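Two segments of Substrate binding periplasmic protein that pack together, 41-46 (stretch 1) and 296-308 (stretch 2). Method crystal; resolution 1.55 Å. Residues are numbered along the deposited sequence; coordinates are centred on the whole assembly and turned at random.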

# COMPACT_ATOMS: atom_id res chain seq x y z
N GLY A 41 3.49 11.46 23.84
CA GLY A 41 2.83 12.15 22.75
C GLY A 41 3.75 13.05 21.99
O GLY A 41 4.94 12.76 21.88
N ILE A 42 3.22 14.14 21.46
CA ILE A 42 4.03 15.08 20.70
C ILE A 42 4.02 16.43 21.40
O ILE A 42 2.98 17.08 21.50
N ASN A 43 5.19 16.84 21.87
CA ASN A 43 5.33 18.11 22.57
C ASN A 43 4.29 18.19 23.70
O ASN A 43 3.68 19.23 23.92
N GLY A 44 4.10 17.06 24.38
CA GLY A 44 3.15 17.00 25.48
C GLY A 44 1.70 16.92 25.07
O GLY A 44 0.80 17.00 25.91
N GLU A 45 1.44 16.75 23.78
CA GLU A 45 0.07 16.67 23.30
C GLU A 45 -0.32 15.25 22.88
O GLU A 45 0.49 14.52 22.33
N THR A 46 -1.56 14.89 23.17
CA THR A 46 -2.10 13.57 22.84
C THR A 46 -2.55 13.54 21.39
O THR A 46 -3.20 14.47 20.92
N LEU A 296 4.09 11.12 9.61
CA LEU A 296 3.18 12.22 9.92
C LEU A 296 3.50 12.79 11.30
O LEU A 296 3.50 14.01 11.49
N ALA A 297 3.78 11.92 12.26
CA ALA A 297 4.10 12.35 13.61
C ALA A 297 5.32 13.28 13.64
O ALA A 297 5.34 14.25 14.39
N GLU A 298 6.33 12.97 12.83
CA GLU A 298 7.53 13.79 12.78
C GLU A 298 7.18 15.17 12.23
O GLU A 298 7.69 16.19 12.71
N ALA A 299 6.31 15.21 11.23
CA ALA A 299 5.90 16.49 10.66
C ALA A 299 5.13 17.29 11.71
O ALA A 299 5.32 18.49 11.85
N ILE A 300 4.25 16.61 12.45
CA ILE A 300 3.48 17.30 13.48
C ILE A 300 4.42 17.85 14.55
O ILE A 300 4.23 18.96 15.04
N ARG A 301 5.44 17.07 14.90
CA ARG A 301 6.41 17.49 15.90
C ARG A 301 7.13 18.76 15.45
O ARG A 301 7.29 19.70 16.23
N ARG A 302 7.54 18.78 14.19
CA ARG A 302 8.24 19.94 13.63
C ARG A 302 7.34 21.16 13.49
O ARG A 302 7.83 22.29 13.48
N ALA A 303 6.04 20.93 13.40
CA ALA A 303 5.08 22.02 13.24
C ALA A 303 4.94 22.87 14.50
O ALA A 303 4.40 23.98 14.45
N GLY A 304 5.40 22.35 15.63
CA GLY A 304 5.33 23.10 16.87
C GLY A 304 4.05 22.91 17.67
O GLY A 304 3.15 22.20 17.23
N PRO A 305 3.95 23.53 18.85
CA PRO A 305 2.78 23.42 19.73
C PRO A 305 1.48 23.85 19.04
O PRO A 305 1.49 24.75 18.20
N LYS A 306 0.39 23.19 19.41
CA LYS A 306 -0.93 23.49 18.84
C LYS A 306 -0.81 23.74 17.34
O LYS A 306 -1.25 24.78 16.84
N PRO A 307 -0.24 22.78 16.60
CA PRO A 307 -0.05 22.89 15.16
C PRO A 307 -1.33 22.95 14.35
O PRO A 307 -2.31 22.27 14.65
N THR A 308 -1.32 23.78 13.31
CA THR A 308 -2.47 23.93 12.43
C THR A 308 -2.28 23.04 11.22
O THR A 308 -1.19 22.51 10.99

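Stretch 1 is a tight bend, a type I' beta turn from Ile 42 to Glu 45, closed by Ile 42 N to Glu 45 O (2.9 Å) and Glu 45 N to Ile 42 O (2.8 Å). It sets the side chains of Ile 42, Asn 43 and Glu 45 toward stretch 2, which runs from the last turns of a helix into a proline-rich loop. Gly 44 takes no part in the contact; its positive phi is one that glycine adopts easily.

Ile 42 covers the most surface and supplies the apolar part of the contact. With chi1 m and chi2 t, its CD1 extends along the helix, 3.7 Å from CG2 of Ile 300 (itself m, t) and 4.1 Å from Ala 297 CB, while its CG2 rests 3.5 Å from Arg 301 CA. A branched, wholly apolar side chain suits this buried site, since it can touch the helix at several points and leaves no polar atom unsatisfied. Arg 301 offers mainly its backbone and the base of its side chain; its end leads away, where NH2 forms a salt bridge with Glu 298 OE2 at 2.8 Å.

Asn 43, chi1 m, reaches the end of the helix, where carbonyl groups begin to lack helical partners. Its ND2 gives a weak hydrogen bond to Arg 301 O at 3.4 Å, and the same amide nitrogen donates to water 1 at 2.8 Å. That water in turn donates to Ile 300 O (2.8 Å) and Gly 304 O (2.7 Å), so one amide serves three carbonyls, two of them through solvent. A second water accepts from Arg 301 NH1 at 2.9 Å and gives a weak hydrogen bond to Asn 43 OD1 at 3.4 Å. An amide, able to donate and accept, fits this hydrated edge well. Gly 304, the first residue past the helix to leave helical phi/psi, has positive phi, at backbone angles where a CB would be jammed against the preceding carbonyl oxygen.

Glu 45 holds the loop beyond. Its chi1 m, chi2 t side chain carries OE2 to Lys 306 N, which donates a hydrogen bond of 2.9 Å. The Lys 306 side chain itself starts away from stretch 1. The same OE2 lies 3.6 Å from Pro 305 CA and 3.8 Å from Pro 307 CD. The prolines bracketing Lys 306 have no backbone N-H to give, leaving its amide as the donor among the three.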

# COMPACT_ATOMS: atom_id res chain seq x y z
CB ILE A 42 3.49 15.26 19.27
CG1 ILE A 42 3.48 13.91 18.55
CG2 ILE A 42 4.35 16.26 18.51
CD1 ILE A 42 2.95 13.99 17.13
CB ASN A 43 5.15 19.28 21.60
CG ASN A 43 6.19 19.29 20.48
OD1 ASN A 43 7.39 19.22 20.74
ND2 ASN A 43 5.73 19.38 19.24
CB GLU A 45 -0.14 17.64 22.13
CG GLU A 45 0.16 19.09 22.47
CD GLU A 45 -0.19 20.04 21.35
OE1 GLU A 45 -1.39 20.19 21.04
OE2 GLU A 45 0.74 20.65 20.77
CB THR A 46 -3.36 13.22 23.68
OG1 THR A 46 -3.07 13.31 25.07
CG2 THR A 46 -3.81 11.81 23.40
CB LEU A 296 1.73 11.74 9.87
CG LEU A 296 0.65 12.74 10.30
CD1 LEU A 296 0.75 14.03 9.48
CD2 LEU A 296 -0.72 12.10 10.14
CB ALA A 297 4.33 11.15 14.52
CB GLU A 298 8.59 13.12 11.89
CG GLU A 298 9.85 13.95 11.63
CD GLU A 298 10.61 14.33 12.90
OE1 GLU A 298 10.40 13.71 13.96
OE2 GLU A 298 11.44 15.26 12.82
CB ALA A 299 5.03 16.26 9.43
CB ILE A 300 2.45 16.34 14.13
CG1 ILE A 300 1.42 15.92 13.07
CG2 ILE A 300 1.75 17.03 15.30
CD1 ILE A 300 0.40 14.91 13.56
CB ARG A 301 7.44 16.38 16.14
CG ARG A 301 8.40 16.67 17.29
CD ARG A 301 9.49 15.61 17.39
NE ARG A 301 10.44 15.71 16.30
CZ ARG A 301 11.30 16.72 16.13
NH1 ARG A 301 11.31 17.72 17.00
NH2 ARG A 301 12.13 16.73 15.10
CB ARG A 302 8.84 19.59 12.27
CG ARG A 302 9.89 18.50 12.31
CD ARG A 302 10.50 18.30 10.93
NE ARG A 302 11.51 17.24 10.92
CZ ARG A 302 12.39 17.07 9.94
NH1 ARG A 302 12.40 17.89 8.89
NH2 ARG A 302 13.27 16.08 10.01
CB ALA A 303 3.72 21.47 12.83
CB PRO A 305 3.14 24.34 20.89
CG PRO A 305 4.62 24.20 20.97
CD PRO A 305 5.02 24.30 19.51
CB LYS A 306 -1.53 24.71 19.53
CG LYS A 306 -1.61 24.58 21.05
CD LYS A 306 -2.21 25.83 21.68
CE LYS A 306 -2.31 25.70 23.19
NZ LYS A 306 -2.94 26.89 23.81
CB PRO A 307 0.77 21.65 14.83
CG PRO A 307 0.20 20.64 15.77
CD PRO A 307 0.13 21.43 17.07
CB THR A 308 -2.62 25.37 11.92
OG1 THR A 308 -1.50 25.70 11.09
CG2 THR A 308 -2.70 26.34 13.08
O HOH W 1 3.45 19.59 17.61
O HOH W 2 10.47 18.29 19.75